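Local coordinates for protein uncharacterized aldehyde dehydrogenase AldY (PDB 4DNG) that probably oxidises aldehydes to carboxylates with NAD+ as cofactor, and may protect Bacillus subtilis cells against stress from ethanol and related compounds, at residues V268-F280 against F303-P315. Residues are numbered along the deposited sequence; the frame is centred on the assembly and turned at random.
Sequences VDRAVDAAIFGKF and FVEKFTARVKQLP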
ATOM      1  N   VAL A 268     -37.197  12.948   7.977  1.00 84.83           N
ATOM      2  CA  VAL A 268     -37.281  11.654   8.658  1.00 86.77           C
ATOM      3  C   VAL A 268     -37.745  10.551   7.703  1.00 94.24           C
ATOM      4  O   VAL A 268     -37.096   9.490   7.597  1.00 92.70           O
ATOM      5  CB  VAL A 268     -38.177  11.722   9.914  1.00 86.73           C
ATOM      6  CG1 VAL A 268     -38.458  10.340  10.491  1.00 84.79           C
ATOM      7  CG2 VAL A 268     -37.518  12.588  10.963  1.00 86.06           C
ATOM      8  N   ASP A 269     -38.835  10.825   6.986  1.00 89.99           N
ATOM      9  CA  ASP A 269     -39.429   9.850   6.075  1.00 95.86           C
ATOM     10  C   ASP A 269     -38.446   9.308   5.026  1.00 94.25           C
ATOM     11  O   ASP A 269     -38.367   8.098   4.799  1.00 95.17           O
ATOM     12  CB  ASP A 269     -40.666  10.443   5.405  1.00109.82           C
ATOM     13  CG  ASP A 269     -41.810   9.465   5.350  1.00117.27           C
ATOM     14  OD1 ASP A 269     -42.705   9.570   6.219  1.00121.62           O
ATOM     15  OD2 ASP A 269     -41.798   8.580   4.461  1.00113.12           O
ATOM     16  N   ARG A 270     -37.696  10.206   4.398  1.00 93.28           N
ATOM     17  CA  ARG A 270     -36.596   9.821   3.521  1.00 94.92           C
ATOM     18  C   ARG A 270     -35.605   8.916   4.271  1.00 89.60           C
ATOM     19  O   ARG A 270     -35.202   7.876   3.740  1.00 89.25           O
ATOM     20  CB  ARG A 270     -35.904  11.080   2.988  1.00101.62           C
ATOM     21  CG  ARG A 270     -35.067  10.913   1.725  1.00103.15           C
ATOM     22  CD  ARG A 270     -34.879  12.273   1.054  1.00111.99           C
ATOM     23  NE  ARG A 270     -33.725  12.327   0.154  1.00117.33           N
ATOM     24  CZ  ARG A 270     -33.787  12.559  -1.157  1.00124.10           C
ATOM     25  NH1 ARG A 270     -32.668  12.587  -1.869  1.00115.39           N
ATOM     26  NH2 ARG A 270     -34.954  12.769  -1.762  1.00131.04           N
ATOM     27  N   ALA A 271     -35.265   9.299   5.511  1.00 84.31           N
ATOM     28  CA  ALA A 271     -34.248   8.613   6.340  1.00 80.56           C
ATOM     29  C   ALA A 271     -34.672   7.225   6.825  1.00 79.96           C
ATOM     30  O   ALA A 271     -33.877   6.284   6.793  1.00 77.33           O
ATOM     31  CB  ALA A 271     -33.831   9.479   7.532  1.00 76.98           C
ATOM     32  N   VAL A 272     -35.913   7.100   7.280  1.00 82.16           N
ATOM     33  CA  VAL A 272     -36.457   5.785   7.597  1.00 82.56           C
ATOM     34  C   VAL A 272     -36.375   4.886   6.361  1.00 81.79           C
ATOM     35  O   VAL A 272     -35.802   3.801   6.417  1.00 78.83           O
ATOM     36  CB  VAL A 272     -37.913   5.875   8.074  1.00 86.59           C
ATOM     37  CG1 VAL A 272     -38.454   4.482   8.382  1.00 85.75           C
ATOM     38  CG2 VAL A 272     -38.029   6.803   9.275  1.00 81.28           C
ATOM     39  N   ASP A 273     -36.922   5.370   5.246  1.00 91.24           N
ATOM     40  CA  ASP A 273     -36.920   4.648   3.968  1.00100.78           C
ATOM     41  C   ASP A 273     -35.523   4.205   3.545  1.00 98.21           C
ATOM     42  O   ASP A 273     -35.293   3.018   3.304  1.00 97.10           O
ATOM     43  CB  ASP A 273     -37.554   5.490   2.847  1.00108.92           C
ATOM     44  CG  ASP A 273     -39.072   5.419   2.841  1.00111.33           C
ATOM     45  OD1 ASP A 273     -39.632   4.342   3.141  1.00108.30           O
ATOM     46  OD2 ASP A 273     -39.704   6.449   2.520  1.00117.27           O
ATOM     47  N   ALA A 274     -34.597   5.159   3.465  1.00 96.79           N
ATOM     48  CA  ALA A 274     -33.222   4.858   3.085  1.00 92.09           C
ATOM     49  C   ALA A 274     -32.539   3.880   4.056  1.00 85.00           C
ATOM     50  O   ALA A 274     -31.675   3.117   3.640  1.00 77.10           O
ATOM     51  CB  ALA A 274     -32.413   6.136   2.942  1.00 92.14           C
ATOM     52  N   ALA A 275     -32.933   3.897   5.333  1.00 82.14           N
ATOM     53  CA  ALA A 275     -32.418   2.934   6.318  1.00 73.67           C
ATOM     54  C   ALA A 275     -32.985   1.519   6.133  1.00 79.95           C
ATOM     55  O   ALA A 275     -32.324   0.536   6.461  1.00 77.89           O
ATOM     56  CB  ALA A 275     -32.667   3.418   7.735  1.00 69.42           C
ATOM     57  N   ILE A 276     -34.211   1.413   5.627  1.00 86.58           N
ATOM     58  CA  ILE A 276     -34.793   0.103   5.323  1.00 82.19           C
ATOM     59  C   ILE A 276     -34.122  -0.557   4.109  1.00 83.96           C
ATOM     60  O   ILE A 276     -33.713  -1.717   4.189  1.00 82.98           O
ATOM     61  CB  ILE A 276     -36.328   0.178   5.154  1.00 82.02           C
ATOM     62  CG1 ILE A 276     -37.018  -0.159   6.473  1.00 81.55           C
ATOM     63  CG2 ILE A 276     -36.825  -0.804   4.100  1.00 80.45           C
ATOM     64  CD1 ILE A 276     -37.226   1.027   7.370  1.00 81.27           C
ATOM     65  N   PHE A 277     -34.015   0.187   3.001  1.00 85.53           N
ATOM     66  CA  PHE A 277     -33.393  -0.288   1.763  1.00 88.62           C
ATOM     67  C   PHE A 277     -31.977  -0.784   2.043  1.00 86.23           C
ATOM     68  O   PHE A 277     -31.640  -1.904   1.688  1.00 86.09           O
ATOM     69  CB  PHE A 277     -33.392   0.822   0.682  1.00105.08           C
ATOM     70  CG  PHE A 277     -32.921   0.364  -0.692  1.00122.95           C
ATOM     71  CD1 PHE A 277     -33.815  -0.213  -1.605  1.00134.36           C
ATOM     72  CD2 PHE A 277     -31.590   0.532  -1.088  1.00119.62           C
ATOM     73  CE1 PHE A 277     -33.390  -0.628  -2.867  1.00125.81           C
ATOM     74  CE2 PHE A 277     -31.165   0.119  -2.347  1.00115.40           C
ATOM     75  CZ  PHE A 277     -32.064  -0.460  -3.238  1.00116.83           C
ATOM     76  N   GLY A 278     -31.175   0.050   2.705  1.00 90.53           N
ATOM     77  CA  GLY A 278     -29.804  -0.284   3.087  1.00 84.61           C
ATOM     78  C   GLY A 278     -29.695  -1.493   3.998  1.00 88.90           C
ATOM     79  O   GLY A 278     -28.930  -2.421   3.715  1.00 94.77           O
ATOM     80  N   LYS A 279     -30.462  -1.503   5.083  1.00 80.63           N
ATOM     81  CA  LYS A 279     -30.358  -2.587   6.070  1.00 83.57           C
ATOM     82  C   LYS A 279     -31.030  -3.922   5.698  1.00 83.31           C
ATOM     83  O   LYS A 279     -30.539  -4.978   6.079  1.00 91.91           O
ATOM     84  CB  LYS A 279     -30.828  -2.107   7.449  1.00 85.72           C
ATOM     85  CG  LYS A 279     -30.680  -3.122   8.572  1.00 94.49           C
ATOM     86  CD  LYS A 279     -29.235  -3.539   8.791  1.00 99.52           C
ATOM     87  CE  LYS A 279     -29.172  -4.825   9.597  1.00108.58           C
ATOM     88  NZ  LYS A 279     -27.797  -5.185  10.045  1.00110.30           N
ATOM     89  N   PHE A 280     -32.138  -3.881   4.963  1.00 83.18           N
ATOM     90  CA  PHE A 280     -32.939  -5.080   4.726  1.00 77.30           C
ATOM     91  C   PHE A 280     -33.075  -5.527   3.276  1.00 85.83           C
ATOM     92  O   PHE A 280     -32.983  -6.727   3.002  1.00 93.58           O
ATOM     93  CB  PHE A 280     -34.317  -4.948   5.374  1.00 73.79           C
ATOM     94  CG  PHE A 280     -34.264  -4.841   6.875  1.00 74.48           C
ATOM     95  CD1 PHE A 280     -33.835  -5.914   7.644  1.00 71.53           C
ATOM     96  CD2 PHE A 280     -34.633  -3.659   7.520  1.00 74.59           C
ATOM     97  CE1 PHE A 280     -33.777  -5.819   9.019  1.00 76.29           C
ATOM     98  CE2 PHE A 280     -34.572  -3.555   8.900  1.00 78.25           C
ATOM     99  CZ  PHE A 280     -34.149  -4.640   9.654  1.00 80.29           C
ATOM    100  N   PHE A 303     -38.586   8.787  14.297  1.00 93.53           N
ATOM    101  CA  PHE A 303     -37.842   7.816  13.492  1.00 90.78           C
ATOM    102  C   PHE A 303     -38.095   6.385  13.961  1.00 91.22           C
ATOM    103  O   PHE A 303     -38.273   5.495  13.122  1.00 89.33           O
ATOM    104  CB  PHE A 303     -36.328   8.105  13.492  1.00 88.34           C
ATOM    105  CG  PHE A 303     -35.522   7.179  12.599  1.00 82.28           C
ATOM    106  CD1 PHE A 303     -35.148   5.901  13.038  1.00 79.31           C
ATOM    107  CD2 PHE A 303     -35.133   7.585  11.319  1.00 79.33           C
ATOM    108  CE1 PHE A 303     -34.412   5.051  12.219  1.00 76.21           C
ATOM    109  CE2 PHE A 303     -34.391   6.748  10.497  1.00 74.92           C
ATOM    110  CZ  PHE A 303     -34.034   5.479  10.943  1.00 74.80           C
ATOM    111  N   VAL A 304     -38.089   6.166  15.283  1.00 86.45           N
ATOM    112  CA  VAL A 304     -38.252   4.813  15.825  1.00 82.82           C
ATOM    113  C   VAL A 304     -39.590   4.242  15.411  1.00 83.80           C
ATOM    114  O   VAL A 304     -39.634   3.198  14.770  1.00 81.87           O
ATOM    115  CB  VAL A 304     -38.104   4.740  17.359  1.00 83.83           C
ATOM    116  CG1 VAL A 304     -38.587   3.391  17.872  1.00 81.34           C
ATOM    117  CG2 VAL A 304     -36.654   4.958  17.765  1.00 85.81           C
ATOM    118  N   GLU A 305     -40.667   4.943  15.757  1.00 94.14           N
ATOM    119  CA  GLU A 305     -42.025   4.512  15.423  1.00104.74           C
ATOM    120  C   GLU A 305     -42.155   4.114  13.956  1.00102.77           C
ATOM    121  O   GLU A 305     -42.618   3.013  13.645  1.00105.20           O
ATOM    122  CB  GLU A 305     -43.041   5.602  15.767  1.00114.53           C
ATOM    123  CG  GLU A 305     -43.457   5.623  17.233  1.00134.18           C
ATOM    124  CD  GLU A 305     -44.600   4.666  17.562  1.00145.38           C
ATOM    125  OE1 GLU A 305     -44.635   3.538  17.019  1.00145.79           O
ATOM    126  OE2 GLU A 305     -45.465   5.041  18.385  1.00144.77           O
ATOM    127  N   LYS A 306     -41.725   5.008  13.068  1.00100.05           N
ATOM    128  CA  LYS A 306     -41.785   4.777  11.626  1.00101.44           C
ATOM    129  C   LYS A 306     -40.918   3.606  11.171  1.00100.50           C
ATOM    130  O   LYS A 306     -41.372   2.767  10.384  1.00105.73           O
ATOM    131  CB  LYS A 306     -41.414   6.048  10.859  1.00101.26           C
ATOM    132  CG  LYS A 306     -42.613   6.910  10.524  1.00106.00           C
ATOM    133  CD  LYS A 306     -42.237   8.366  10.340  1.00101.37           C
ATOM    134  CE  LYS A 306     -43.360   9.239  10.871  1.00 98.30           C
ATOM    135  NZ  LYS A 306     -43.040  10.677  10.705  1.00 97.88           N
ATOM    136  N   PHE A 307     -39.678   3.561  11.666  1.00 92.08           N
ATOM    137  CA  PHE A 307     -38.727   2.503  11.311  1.00 84.34           C
ATOM    138  C   PHE A 307     -39.196   1.159  11.841  1.00 79.79           C
ATOM    139  O   PHE A 307     -39.101   0.175  11.130  1.00 72.85           O
ATOM    140  CB  PHE A 307     -37.301   2.822  11.805  1.00 82.26           C
ATOM    141  CG  PHE A 307     -36.272   1.804  11.388  1.00 78.34           C
ATOM    142  CD1 PHE A 307     -35.612   1.916  10.163  1.00 76.96           C
ATOM    143  CD2 PHE A 307     -35.973   0.712  12.214  1.00 74.19           C
ATOM    144  CE1 PHE A 307     -34.667   0.963   9.770  1.00 73.98           C
ATOM    145  CE2 PHE A 307     -35.046  -0.241  11.829  1.00 68.32           C
ATOM    146  CZ  PHE A 307     -34.390  -0.114  10.605  1.00 71.33           C
ATOM    147  N   THR A 308     -39.704   1.133  13.078  1.00 86.39           N
ATOM    148  CA  THR A 308     -40.247  -0.092  13.685  1.00 96.34           C
ATOM    149  C   THR A 308     -41.480  -0.607  12.947  1.00 95.87           C
ATOM    150  O   THR A 308     -41.532  -1.784  12.565  1.00 99.07           O
ATOM    151  CB  THR A 308     -40.622   0.082  15.176  1.00103.55           C
ATOM    152  OG1 THR A 308     -41.452   1.239  15.337  1.00109.40           O
ATOM    153  CG2 THR A 308     -39.384   0.220  16.039  1.00100.54           C
ATOM    154  N   ALA A 309     -42.466   0.264  12.746  1.00 89.59           N
ATOM    155  CA  ALA A 309     -43.679  -0.143  12.043  1.00 93.21           C
ATOM    156  C   ALA A 309     -43.328  -0.750  10.681  1.00101.80           C
ATOM    157  O   ALA A 309     -43.849  -1.810  10.322  1.00102.56           O
ATOM    158  CB  ALA A 309     -44.639   1.023  11.877  1.00 83.70           C
ATOM    159  N   ARG A 310     -42.423  -0.092   9.951  1.00 98.99           N
ATOM    160  CA  ARG A 310     -42.105  -0.467   8.570  1.00103.03           C
ATOM    161  C   ARG A 310     -41.373  -1.815   8.498  1.00 96.41           C
ATOM    162  O   ARG A 310     -41.654  -2.639   7.620  1.00 91.55           O
ATOM    163  CB  ARG A 310     -41.327   0.668   7.878  1.00108.03           C
ATOM    164  CG  ARG A 310     -40.986   0.460   6.405  1.00118.97           C
ATOM    165  CD  ARG A 310     -42.194   0.511   5.479  1.00129.95           C
ATOM    166  NE  ARG A 310     -41.816   0.276   4.081  1.00135.30           N
ATOM    167  CZ  ARG A 310     -41.700  -0.923   3.507  1.00127.35           C
ATOM    168  NH1 ARG A 310     -41.933  -2.034   4.200  1.00127.42           N
ATOM    169  NH2 ARG A 310     -41.350  -1.012   2.230  1.00115.44           N
ATOM    170  N   VAL A 311     -40.464  -2.027   9.449  1.00 95.48           N
ATOM    171  CA  VAL A 311     -39.669  -3.259   9.566  1.00 92.96           C
ATOM    172  C   VAL A 311     -40.566  -4.460   9.853  1.00 88.93           C
ATOM    173  O   VAL A 311     -40.357  -5.549   9.307  1.00 82.83           O
ATOM    174  CB  VAL A 311     -38.572  -3.106  10.658  1.00 87.30           C
ATOM    175  CG1 VAL A 311     -38.033  -4.447  11.124  1.00 88.19           C
ATOM    176  CG2 VAL A 311     -37.445  -2.217  10.156  1.00 77.38           C
ATOM    177  N   LYS A 312     -41.577  -4.233  10.692  1.00 93.10           N
ATOM    178  CA  LYS A 312     -42.546  -5.265  11.088  1.00 99.51           C
ATOM    179  C   LYS A 312     -43.338  -5.868   9.914  1.00 94.72           C
ATOM    180  O   LYS A 312     -43.849  -6.983  10.020  1.00 90.78           O
ATOM    181  CB  LYS A 312     -43.527  -4.716  12.140  1.00109.43           C
ATOM    182  CG  LYS A 312     -42.936  -4.485  13.528  1.00114.03           C
ATOM    183  CD  LYS A 312     -43.770  -5.165  14.611  1.00118.04           C
ATOM    184  CE  LYS A 312     -43.407  -6.646  14.724  1.00113.64           C
ATOM    185  NZ  LYS A 312     -44.429  -7.486  15.408  1.00101.72           N
ATOM    186  N   GLN A 313     -43.434  -5.121   8.812  1.00 92.47           N
ATOM    187  CA  GLN A 313     -44.209  -5.522   7.639  1.00 93.16           C
ATOM    188  C   GLN A 313     -43.441  -6.456   6.731  1.00 93.88           C
ATOM    189  O   GLN A 313     -44.032  -7.356   6.117  1.00 92.99           O
ATOM    190  CB  GLN A 313     -44.604  -4.300   6.813  1.00 97.90           C
ATOM    191  CG  GLN A 313     -45.954  -3.695   7.156  1.00104.81           C
ATOM    192  CD  GLN A 313     -45.987  -2.194   6.916  1.00118.08           C
ATOM    193  OE1 GLN A 313     -46.407  -1.431   7.785  1.00122.26           O
ATOM    194  NE2 GLN A 313     -45.524  -1.761   5.743  1.00124.77           N
ATOM    195  N   LEU A 314     -42.129  -6.231   6.655  1.00 92.51           N
ATOM    196  CA  LEU A 314     -41.274  -6.869   5.655  1.00 88.72           C
ATOM    197  C   LEU A 314     -41.540  -8.369   5.517  1.00 87.01           C
ATOM    198  O   LEU A 314     -41.588  -9.085   6.518  1.00 86.74           O
ATOM    199  CB  LEU A 314     -39.798  -6.599   5.952  1.00 85.42           C
ATOM    200  CG  LEU A 314     -39.377  -5.146   6.236  1.00 83.49           C
ATOM    201  CD1 LEU A 314     -37.952  -5.133   6.774  1.00 76.11           C
ATOM    202  CD2 LEU A 314     -39.523  -4.232   5.023  1.00 79.56           C
ATOM    203  N   PRO A 315     -41.772  -8.832   4.271  1.00 88.10           N
ATOM    204  CA  PRO A 315     -41.932 -10.263   3.949  1.00 87.99           C
ATOM    205  C   PRO A 315     -40.694 -11.110   4.231  1.00 86.31           C
ATOM    206  O   PRO A 315     -39.593 -10.777   3.796  1.00 94.15           O
ATOM    207  CB  PRO A 315     -42.236 -10.249   2.444  1.00 89.54           C
ATOM    208  CG  PRO A 315     -42.916  -8.936   2.226  1.00 92.45           C
ATOM    209  CD  PRO A 315     -42.217  -7.971   3.155  1.00 91.04           C
TER
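F303 and F307, one turn apart on helix 303-313, push their rings as knobs into successive holes on helix 268-280. F303 sits among V268, A271, V272 and A275: its CD2 passes V272 CG2 at 3.6 Å, the two side chains pointing in opposite senses, while A275 CB meets CZ near the ring plane. F307 drops among V272, A275, I276 and F280, and I276 CD1 lies 3.3 Å from its CD1. In both phenylalanines CG stands anti to the backbone N (chi1 -176°), which sends the two rings the same way off their helix. V272 divides its branches between the two residues: CG1 lies against F307 CA at 3.5 Å, CG2 against the F303 ring.

Further along, F280 takes L314 CD1 over one face in a CH-pi contact, 4.0 Å from the ring centroid, while F307 CZ comes up at its edge. V311 CG2 touches F280 CE2 at 3.4 Å and also lies over the rim of one F307 face. On the flank the carbon chains of two charged residues pack, R310 CG on I276 CD1 and K306 CB on V272 CG2, while K306 NZ turns to a salt bridge with E302.

The helices run broadly the same way, their axes crossing at -39° with a closest approach of 9.5 Å. Beneath them lie F260 and V262 of strand 258-262 and P365 and V367 of strand 362-369. Helix 268-281 makes the beta-alpha-beta crossover between parallel strands 258-262 and 290-296, and helix 297-313 follows directly, part of the helix layer on the catalytic-domain sheet, as in other aldehyde dehydrogenases.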